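Starch synthase I (Hordeum vulgare, PDB 4HLN) belongs to the plant starch synthases, glycosyltransferases of the GT-B fold in which two Rossmann-like domains face each other across a cleft. Local coordinates at residues W328-W333 with G342-F347; Y365-T370 with L378-S383; L275-L280 with K349-T354. One frame throughout, in Å; residues are numbered along the deposited sequence.

Interaction 1: W328-W333 with G342-F347; sequences WVFPEW and GEAVNF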
loop_
_atom_site.group_PDB
_atom_site.type_symbol
_atom_site.label_atom_id
_atom_site.label_comp_id
_atom_site.label_asym_id
_atom_site.label_seq_id
_atom_site.Cartn_x
_atom_site.Cartn_y
_atom_site.Cartn_z
ATOM N N TRP A 328 5.708 22.833 -11.732
ATOM C CA TRP A 328 4.333 22.380 -11.818
ATOM C C TRP A 328 3.413 23.602 -11.894
ATOM O O TRP A 328 3.334 24.404 -10.957
ATOM C CB TRP A 328 4.025 21.589 -10.577
ATOM C CG TRP A 328 2.830 20.719 -10.634
ATOM C CD1 TRP A 328 1.751 20.748 -9.784
ATOM C CD2 TRP A 328 2.601 19.635 -11.536
ATOM N NE1 TRP A 328 0.868 19.753 -10.109
ATOM C CE2 TRP A 328 1.365 19.052 -11.179
ATOM C CE3 TRP A 328 3.323 19.093 -12.604
ATOM C CZ2 TRP A 328 0.830 17.963 -11.865
ATOM C CZ3 TRP A 328 2.792 18.010 -13.284
ATOM C CH2 TRP A 328 1.554 17.461 -12.914
ATOM N N VAL A 329 2.738 23.760 -13.022
ATOM C CA VAL A 329 1.775 24.845 -13.169
ATOM C C VAL A 329 0.330 24.367 -13.103
ATOM O O VAL A 329 -0.089 23.495 -13.871
ATOM C CB VAL A 329 1.961 25.570 -14.494
ATOM C CG1 VAL A 329 0.907 26.658 -14.633
ATOM C CG2 VAL A 329 3.378 26.149 -14.579
ATOM N N PHE A 330 -0.444 24.941 -12.189
ATOM C CA PHE A 330 -1.859 24.583 -12.110
ATOM C C PHE A 330 -2.695 25.201 -13.223
ATOM O O PHE A 330 -2.494 26.366 -13.617
ATOM C CB PHE A 330 -2.438 24.904 -10.742
ATOM C CG PHE A 330 -1.914 24.016 -9.649
ATOM C CD1 PHE A 330 -2.514 22.795 -9.385
ATOM C CD2 PHE A 330 -0.803 24.387 -8.902
ATOM C CE1 PHE A 330 -2.030 21.970 -8.373
ATOM C CE2 PHE A 330 -0.320 23.567 -7.895
ATOM C CZ PHE A 330 -0.933 22.357 -7.631
ATOM N N PRO A 331 -3.630 24.402 -13.750
ATOM C CA PRO A 331 -4.544 24.850 -14.806
ATOM C C PRO A 331 -5.397 26.018 -14.298
ATOM O O PRO A 331 -5.584 26.180 -13.082
ATOM C CB PRO A 331 -5.404 23.609 -15.084
ATOM C CG PRO A 331 -5.296 22.755 -13.818
ATOM C CD PRO A 331 -3.948 23.054 -13.233
ATOM N N GLU A 332 -5.907 26.818 -15.225
ATOM C CA GLU A 332 -6.660 28.006 -14.871
ATOM C C GLU A 332 -7.886 27.765 -13.982
ATOM O O GLU A 332 -8.125 28.521 -13.060
ATOM C CB GLU A 332 -7.014 28.801 -16.122
ATOM C CG GLU A 332 -5.823 29.599 -16.627
ATOM C CD GLU A 332 -6.046 30.211 -17.999
ATOM O OE1 GLU A 332 -5.482 31.300 -18.251
ATOM O OE2 GLU A 332 -6.772 29.606 -18.824
ATOM N N TRP A 333 -8.649 26.713 -14.231
ATOM C CA TRP A 333 -9.816 26.467 -13.390
ATOM C C TRP A 333 -9.446 26.218 -11.924
ATOM O O TRP A 333 -10.301 26.291 -11.031
ATOM C CB TRP A 333 -10.646 25.313 -13.937
ATOM C CG TRP A 333 -9.890 24.077 -14.055
ATOM C CD1 TRP A 333 -9.246 23.614 -15.160
ATOM C CD2 TRP A 333 -9.670 23.115 -13.021
ATOM N NE1 TRP A 333 -8.641 22.410 -14.879
ATOM C CE2 TRP A 333 -8.892 22.080 -13.573
ATOM C CE3 TRP A 333 -10.063 23.025 -11.684
ATOM C CZ2 TRP A 333 -8.501 20.972 -12.839
ATOM C CZ3 TRP A 333 -9.677 21.924 -10.949
ATOM C CH2 TRP A 333 -8.903 20.908 -11.526
ATOM N N GLY A 342 -0.436 30.379 -10.646
ATOM C CA GLY A 342 -0.516 28.937 -10.486
ATOM C C GLY A 342 0.808 28.175 -10.568
ATOM O O GLY A 342 0.821 26.992 -10.903
ATOM N N GLU A 343 1.918 28.847 -10.261
ATOM C CA GLU A 343 3.244 28.242 -10.387
ATOM C C GLU A 343 3.745 27.605 -9.094
ATOM O O GLU A 343 3.799 28.258 -8.045
ATOM C CB GLU A 343 4.255 29.282 -10.861
ATOM C CG GLU A 343 4.029 29.749 -12.284
ATOM C CD GLU A 343 4.774 31.039 -12.602
ATOM O OE1 GLU A 343 5.032 31.840 -11.663
ATOM O OE2 GLU A 343 5.090 31.252 -13.797
ATOM N N ALA A 344 4.141 26.337 -9.181
ATOM C CA ALA A 344 4.546 25.593 -7.995
ATOM C C ALA A 344 5.750 24.675 -8.215
ATOM O O ALA A 344 6.196 24.463 -9.337
ATOM C CB ALA A 344 3.398 24.776 -7.533
ATOM N N VAL A 345 6.252 24.113 -7.125
ATOM C CA VAL A 345 7.132 22.958 -7.211
ATOM C C VAL A 345 6.439 21.764 -6.596
ATOM O O VAL A 345 5.683 21.893 -5.638
ATOM C CB VAL A 345 8.473 23.186 -6.535
ATOM C CG1 VAL A 345 9.229 24.272 -7.287
ATOM C CG2 VAL A 345 8.264 23.570 -5.089
ATOM N N ASN A 346 6.694 20.600 -7.170
ATOM C CA ASN A 346 5.945 19.416 -6.823
ATOM C C ASN A 346 6.889 18.235 -6.602
ATOM O O ASN A 346 7.288 17.559 -7.545
ATOM C CB ASN A 346 4.936 19.123 -7.939
ATOM C CG ASN A 346 4.021 17.950 -7.616
ATOM O OD1 ASN A 346 4.422 16.997 -6.942
ATOM N ND2 ASN A 346 2.785 18.002 -8.121
ATOM N N PHE A 347 7.226 17.987 -5.342
ATOM C CA PHE A 347 8.105 16.890 -4.974
ATOM C C PHE A 347 7.819 15.572 -5.669
ATOM O O PHE A 347 8.706 15.015 -6.327
ATOM C CB PHE A 347 8.144 16.683 -3.459
ATOM C CG PHE A 347 9.157 17.553 -2.753
ATOM C CD1 PHE A 347 9.446 18.834 -3.223
ATOM C CD2 PHE A 347 9.829 17.087 -1.627
ATOM C CE1 PHE A 347 10.364 19.639 -2.570
ATOM C CE2 PHE A 347 10.751 17.881 -0.971
ATOM C CZ PHE A 347 11.018 19.164 -1.444
#
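Trp328 and Asn346 meet because each has CG anti to its own backbone N (chi1 -163° and -176°), which lays their side chains next to each other, pointing the same way, on one face of a long-looped beta hairpin. The two strands, 327-329 and 343-346, run antiparallel, and strand 307-309 flanks 343-346 on its other edge to complete a small three-stranded sheet. Trp328 and Ala344 form the hydrogen-bonded pair: Ala344 N donates to Trp328 O at 2.7 Å and Trp328 N donates back to Ala344 O. Val329 and Glu343 make the following non-hydrogen-bonded pair, with their side chains on the opposite face of the sheet. Beyond it, Phe330 N donates to Gly342 O (2.7 Å), and the same oxygen receives a CA-H...O contact from Val329 CA. Gly342 takes up a positive phi where the long loop re-enters the sheet. On the tryptophan face, Asn346 CB makes a CH-pi contact, 4.2 Å from the centroid of the five-membered ring of Trp328. The amide stands almost upright on the indole, the planes 85° apart, and Asn346 ND2 hangs 3.2 Å above the Trp328 ring plane toward the rim. This nitrogen donates elsewhere, to Gln305 OE1, while Asn346 OD1 caps Lys349 N at the start of the next helix. Phe330 extends the apolar patch: Trp328 CD1 lies over one face of the Phe330 ring, toward its rim, and Phe330 CE2 is 3.9 Å from Ala344 CB.

Interaction 2: Y365-T370 with L378-S383; sequences YSWEVT and LNELLS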
loop_
_atom_site.group_PDB
_atom_site.type_symbol
_atom_site.label_atom_id
_atom_site.label_comp_id
_atom_site.label_asym_id
_atom_site.label_seq_id
_atom_site.Cartn_x
_atom_site.Cartn_y
_atom_site.Cartn_z
ATOM N N TYR A 365 -6.187 0.552 -10.773
ATOM C CA TYR A 365 -7.395 1.382 -10.906
ATOM C C TYR A 365 -7.539 2.050 -12.266
ATOM O O TYR A 365 -6.605 2.092 -13.056
ATOM C CB TYR A 365 -7.463 2.454 -9.816
ATOM C CG TYR A 365 -7.603 1.890 -8.437
ATOM C CD1 TYR A 365 -8.857 1.589 -7.920
ATOM C CD2 TYR A 365 -6.483 1.627 -7.655
ATOM C CE1 TYR A 365 -9.003 1.058 -6.648
ATOM C CE2 TYR A 365 -6.609 1.100 -6.380
ATOM C CZ TYR A 365 -7.872 0.816 -5.881
ATOM O OH TYR A 365 -8.015 0.294 -4.618
ATOM N N SER A 366 -8.720 2.596 -12.515
ATOM C CA SER A 366 -9.038 3.186 -13.812
ATOM C C SER A 366 -8.433 4.569 -13.959
ATOM O O SER A 366 -8.094 5.215 -12.969
ATOM C CB SER A 366 -10.550 3.304 -13.957
ATOM O OG SER A 366 -11.065 4.158 -12.942
ATOM N N TRP A 367 -8.330 5.029 -15.200
ATOM C CA TRP A 367 -7.893 6.393 -15.477
ATOM C C TRP A 367 -8.687 7.401 -14.636
ATOM O O TRP A 367 -8.131 8.311 -14.011
ATOM C CB TRP A 367 -8.062 6.716 -16.967
ATOM C CG TRP A 367 -7.661 8.126 -17.315
ATOM C CD1 TRP A 367 -8.429 9.264 -17.192
ATOM C CD2 TRP A 367 -6.391 8.558 -17.826
ATOM N NE1 TRP A 367 -7.711 10.368 -17.601
ATOM C CE2 TRP A 367 -6.459 9.963 -17.994
ATOM C CE3 TRP A 367 -5.202 7.894 -18.157
ATOM C CZ2 TRP A 367 -5.387 10.711 -18.483
ATOM C CZ3 TRP A 367 -4.137 8.639 -18.643
ATOM C CH2 TRP A 367 -4.237 10.033 -18.802
ATOM N N GLU A 368 -9.998 7.209 -14.629
ATOM C CA GLU A 368 -10.934 8.108 -13.980
ATOM C C GLU A 368 -10.665 8.218 -12.486
ATOM O O GLU A 368 -10.691 9.313 -11.922
ATOM C CB GLU A 368 -12.372 7.624 -14.230
ATOM C CG GLU A 368 -12.793 7.563 -15.719
ATOM C CD GLU A 368 -11.979 6.579 -16.591
ATOM O OE1 GLU A 368 -11.427 5.579 -16.069
ATOM O OE2 GLU A 368 -11.902 6.810 -17.823
ATOM N N VAL A 369 -10.420 7.081 -11.845
ATOM C CA VAL A 369 -10.160 7.071 -10.411
ATOM C C VAL A 369 -8.845 7.790 -10.119
ATOM O O VAL A 369 -8.776 8.663 -9.247
ATOM C CB VAL A 369 -10.132 5.634 -9.844
ATOM C CG1 VAL A 369 -9.638 5.629 -8.409
ATOM C CG2 VAL A 369 -11.513 5.016 -9.921
ATOM N N THR A 370 -7.807 7.432 -10.867
ATOM C CA THR A 370 -6.509 8.066 -10.711
ATOM C C THR A 370 -6.604 9.585 -10.901
ATOM O O THR A 370 -6.014 10.355 -10.138
ATOM C CB THR A 370 -5.490 7.482 -11.680
ATOM O OG1 THR A 370 -5.306 6.089 -11.394
ATOM C CG2 THR A 370 -4.168 8.195 -11.529
ATOM N N LEU A 378 -1.074 14.993 -13.223
ATOM C CA LEU A 378 -0.240 13.937 -12.704
ATOM C C LEU A 378 -0.515 12.621 -13.419
ATOM O O LEU A 378 0.393 11.846 -13.666
ATOM C CB LEU A 378 -0.473 13.767 -11.202
ATOM C CG LEU A 378 0.565 12.858 -10.527
ATOM C CD1 LEU A 378 1.978 13.370 -10.782
ATOM C CD2 LEU A 378 0.308 12.742 -9.042
ATOM N N ASN A 379 -1.774 12.366 -13.741
ATOM C CA ASN A 379 -2.132 11.116 -14.386
ATOM C C ASN A 379 -1.462 10.950 -15.759
ATOM O O ASN A 379 -0.959 9.879 -16.097
ATOM C CB ASN A 379 -3.643 10.998 -14.500
ATOM C CG ASN A 379 -4.100 9.571 -14.698
ATOM O OD1 ASN A 379 -3.304 8.691 -15.032
ATOM N ND2 ASN A 379 -5.391 9.329 -14.488
ATOM N N GLU A 380 -1.452 12.010 -16.549
ATOM C CA GLU A 380 -0.808 11.951 -17.846
ATOM C C GLU A 380 0.697 11.755 -17.701
ATOM O O GLU A 380 1.336 11.054 -18.490
ATOM C CB GLU A 380 -1.139 13.200 -18.655
ATOM C CG GLU A 380 -2.480 13.092 -19.354
ATOM C CD GLU A 380 -3.206 14.419 -19.440
ATOM O OE1 GLU A 380 -4.351 14.434 -19.948
ATOM O OE2 GLU A 380 -2.634 15.441 -18.996
ATOM N N LEU A 381 1.257 12.366 -16.669
ATOM C CA LEU A 381 2.668 12.212 -16.364
ATOM C C LEU A 381 2.995 10.750 -16.077
ATOM O O LEU A 381 3.891 10.178 -16.680
ATOM C CB LEU A 381 3.016 13.062 -15.155
ATOM C CG LEU A 381 4.483 13.435 -15.067
ATOM C CD1 LEU A 381 4.911 14.065 -16.375
ATOM C CD2 LEU A 381 4.681 14.391 -13.919
ATOM N N LEU A 382 2.256 10.156 -15.147
ATOM C CA LEU A 382 2.379 8.743 -14.852
ATOM C C LEU A 382 2.292 7.882 -16.094
ATOM O O LEU A 382 3.157 7.037 -16.325
ATOM C CB LEU A 382 1.297 8.292 -13.880
ATOM C CG LEU A 382 1.431 8.765 -12.437
ATOM C CD1 LEU A 382 0.288 8.221 -11.610
ATOM C CD2 LEU A 382 2.754 8.357 -11.834
ATOM N N SER A 383 1.239 8.073 -16.882
ATOM C CA SER A 383 1.018 7.198 -18.025
ATOM C C SER A 383 2.061 7.451 -19.107
ATOM O O SER A 383 2.310 6.589 -19.958
ATOM C CB SER A 383 -0.402 7.326 -18.569
ATOM O OG SER A 383 -0.727 8.674 -18.805
#
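Asn379 projects from helix 376-384 toward Trp367 and Thr370 of helix 367-374, with its side chain wedged between an indole face and a methyl group. At a chi1 of -160° the side chain stretches away from its own backbone N, which carries the amide across to the facing helix. Its CB starts beside Thr370 CG2, and one bond further on Asn379 CG packs against Thr370 CG2 at 3.5 Å. At the carboxamide the two branches part. Asn379 OD1 remains near Thr370 CG2 and also approaches the six-membered end of the indole, 3.7 Å from Trp367 CZ3. Asn379 ND2 sits 3.5 Å above the Trp367 ring plane, over its centre, and 3.4 Å from Thr370 CB. Amide and indole planes are only 20° apart, so the two flat groups stack. Asn379 ND2 is also 3.0 Å from Trp367 O and donates a hydrogen bond to Thr371 OG1, which probably helps to hold the amide in this rotation. Trp367, itself extended from the backbone with chi1 179°, is bordered along its far edge by the other helix, where Glu380 CG lies in the ring plane 3.6 Å from Trp367 CH2 and Ser383 OG is 3.4 Å from Trp367 CZ3. Ser366 caps the first helix, its OG accepting from Val369 N, and just before it Tyr365 reaches Phe524, Glu525 and His544 of the other Rossmann-like half. An amide-aromatic stack thus joins two consecutive helices, which together form the helical part of the beta-alpha-beta crossover from strand 357-360 to strand 389-391.

Interaction 3: L275-L280 with K349-T354; sequences LVPVLL and KGAVVT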
loop_
_atom_site.group_PDB
_atom_site.type_symbol
_atom_site.label_atom_id
_atom_site.label_comp_id
_atom_site.label_asym_id
_atom_site.label_seq_id
_atom_site.Cartn_x
_atom_site.Cartn_y
_atom_site.Cartn_z
ATOM N N LEU A 275 12.632 13.848 -3.271
ATOM C CA LEU A 275 13.684 14.690 -3.808
ATOM C C LEU A 275 14.949 13.855 -4.017
ATOM O O LEU A 275 15.859 14.264 -4.732
ATOM C CB LEU A 275 13.953 15.857 -2.863
ATOM C CG LEU A 275 14.655 17.060 -3.484
ATOM C CD1 LEU A 275 13.684 17.838 -4.367
ATOM C CD2 LEU A 275 15.199 17.958 -2.410
ATOM N N VAL A 276 14.992 12.677 -3.397
ATOM C CA VAL A 276 16.175 11.832 -3.453
ATOM C C VAL A 276 16.626 11.518 -4.896
ATOM O O VAL A 276 17.782 11.733 -5.244
ATOM C CB VAL A 276 15.940 10.531 -2.656
ATOM C CG1 VAL A 276 16.949 9.465 -3.041
ATOM C CG2 VAL A 276 15.971 10.826 -1.168
ATOM N N PRO A 277 15.710 11.004 -5.735
ATOM C CA PRO A 277 16.063 10.690 -7.121
ATOM C C PRO A 277 16.463 11.922 -7.899
ATOM O O PRO A 277 17.197 11.821 -8.893
ATOM C CB PRO A 277 14.775 10.112 -7.704
ATOM C CG PRO A 277 13.707 10.446 -6.737
ATOM C CD PRO A 277 14.325 10.624 -5.410
ATOM N N VAL A 278 15.997 13.083 -7.459
ATOM C CA VAL A 278 16.412 14.320 -8.121
ATOM C C VAL A 278 17.857 14.625 -7.739
ATOM O O VAL A 278 18.680 14.931 -8.585
ATOM C CB VAL A 278 15.489 15.519 -7.773
ATOM C CG1 VAL A 278 15.823 16.726 -8.644
ATOM C CG2 VAL A 278 14.032 15.136 -7.946
ATOM N N LEU A 279 18.158 14.522 -6.451
ATOM C CA LEU A 279 19.510 14.712 -5.955
ATOM C C LEU A 279 20.492 13.805 -6.682
ATOM O O LEU A 279 21.530 14.268 -7.180
ATOM C CB LEU A 279 19.565 14.468 -4.444
ATOM C CG LEU A 279 18.845 15.574 -3.671
ATOM C CD1 LEU A 279 18.848 15.330 -2.159
ATOM C CD2 LEU A 279 19.438 16.955 -4.035
ATOM N N LEU A 280 20.172 12.516 -6.745
ATOM C CA LEU A 280 21.059 11.582 -7.427
ATOM C C LEU A 280 21.404 12.118 -8.811
ATOM O O LEU A 280 22.570 12.186 -9.198
ATOM C CB LEU A 280 20.401 10.218 -7.556
ATOM C CG LEU A 280 20.136 9.528 -6.226
ATOM C CD1 LEU A 280 19.427 8.215 -6.453
ATOM C CD2 LEU A 280 21.431 9.328 -5.472
ATOM N N LYS A 349 5.955 14.879 -8.204
ATOM C CA LYS A 349 6.134 15.062 -9.631
ATOM C C LYS A 349 7.616 14.943 -10.020
ATOM O O LYS A 349 7.959 14.289 -11.000
ATOM C CB LYS A 349 5.574 16.419 -10.051
ATOM C CG LYS A 349 5.642 16.704 -11.542
ATOM C CD LYS A 349 6.904 17.468 -11.925
ATOM C CE LYS A 349 6.894 17.884 -13.407
ATOM N NZ LYS A 349 8.069 18.734 -13.790
ATOM N N GLY A 350 8.477 15.595 -9.244
ATOM C CA GLY A 350 9.913 15.569 -9.451
ATOM C C GLY A 350 10.488 14.166 -9.470
ATOM O O GLY A 350 11.339 13.841 -10.304
ATOM N N ALA A 351 10.010 13.331 -8.555
ATOM C CA ALA A 351 10.408 11.931 -8.513
ATOM C C ALA A 351 9.834 11.148 -9.683
ATOM O O ALA A 351 10.501 10.283 -10.228
ATOM C CB ALA A 351 9.965 11.294 -7.215
ATOM N N VAL A 352 8.592 11.430 -10.059
ATOM C CA VAL A 352 7.960 10.684 -11.139
ATOM C C VAL A 352 8.770 10.904 -12.395
ATOM O O VAL A 352 8.939 10.014 -13.238
ATOM C CB VAL A 352 6.522 11.152 -11.377
ATOM C CG1 VAL A 352 6.116 10.873 -12.802
ATOM C CG2 VAL A 352 5.578 10.478 -10.405
ATOM N N VAL A 353 9.300 12.110 -12.491
ATOM C CA VAL A 353 10.077 12.495 -13.640
ATOM C C VAL A 353 11.483 11.875 -13.663
ATOM O O VAL A 353 12.003 11.632 -14.731
ATOM C CB VAL A 353 10.117 14.029 -13.750
ATOM C CG1 VAL A 353 11.429 14.509 -14.331
ATOM C CG2 VAL A 353 8.935 14.510 -14.568
ATOM N N THR A 354 12.069 11.586 -12.501
ATOM C CA THR A 354 13.476 11.160 -12.419
ATOM C C THR A 354 13.740 9.747 -11.880
ATOM O O THR A 354 14.849 9.240 -11.991
ATOM C CB THR A 354 14.288 12.118 -11.534
ATOM O OG1 THR A 354 13.667 12.214 -10.239
ATOM C CG2 THR A 354 14.361 13.486 -12.173
HETATM O O HOH W 1 17.629 9.538 -10.203
#
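Two crossover helices of the N-terminal Rossmann-like domain pack together here: helix 276-284 connects the parallel strands 264-269 and 294-299, and helix 347-354 leads into the adjacent strand 357-360. Over the segments 276-280 and 349-354 their axes approach to 8.5 Å and cross at 51°. The contact is small and made by short side chains. Pro277 CG rests on Ala351 CB at 3.9 Å, and the proline ring crosses Thr354 at about a right angle, with Pro277 CB 3.5 Å from Thr354 OG1. Val278 comes in from the flank with one branch, Val278 CG2, which touches both Thr354 OG1 (3.7 Å) and Gly350 O (3.8 Å). The Thr354 hydroxyl, which meets both Pro277 and Val278, turns back into its own helix: with chi1 at 55°, Thr354 OG1 donates to Gly350 O (2.8 Å), so its polarity is met while its flank serves as a packing surface. A water donates to Pro277 O at 2.7 Å and more weakly to Thr354 O, although other acceptors compete for its protons. Strand 294-299 lies beneath the pair, Ser295 against Pro277 and Leu297 against Ala351, while helix 235-252 flanks segment 275-280 and helix 376-384 flanks segment 349-354.

Overall arrangement
The three contacts belong to the same Rossmann-like half, and each touches the other two. Interaction 3 is fully buried and mainly apolar, joining helices that lie on the central sheet. Interactions 1 and 2 are only partly buried: the first rests on backbone hydrogen bonds of a small peripheral sheet, the second on a flat amide laid against an indole between consecutive helices. Helix 347-354 ties them together, since it directly continues strand 343-346 of interaction 1 and bears Lys349 and Val352, which pack on Leu381 of interaction 2. Trp328 closes the triangle, touching Leu378, Leu381 and Lys349 with its six-membered ring.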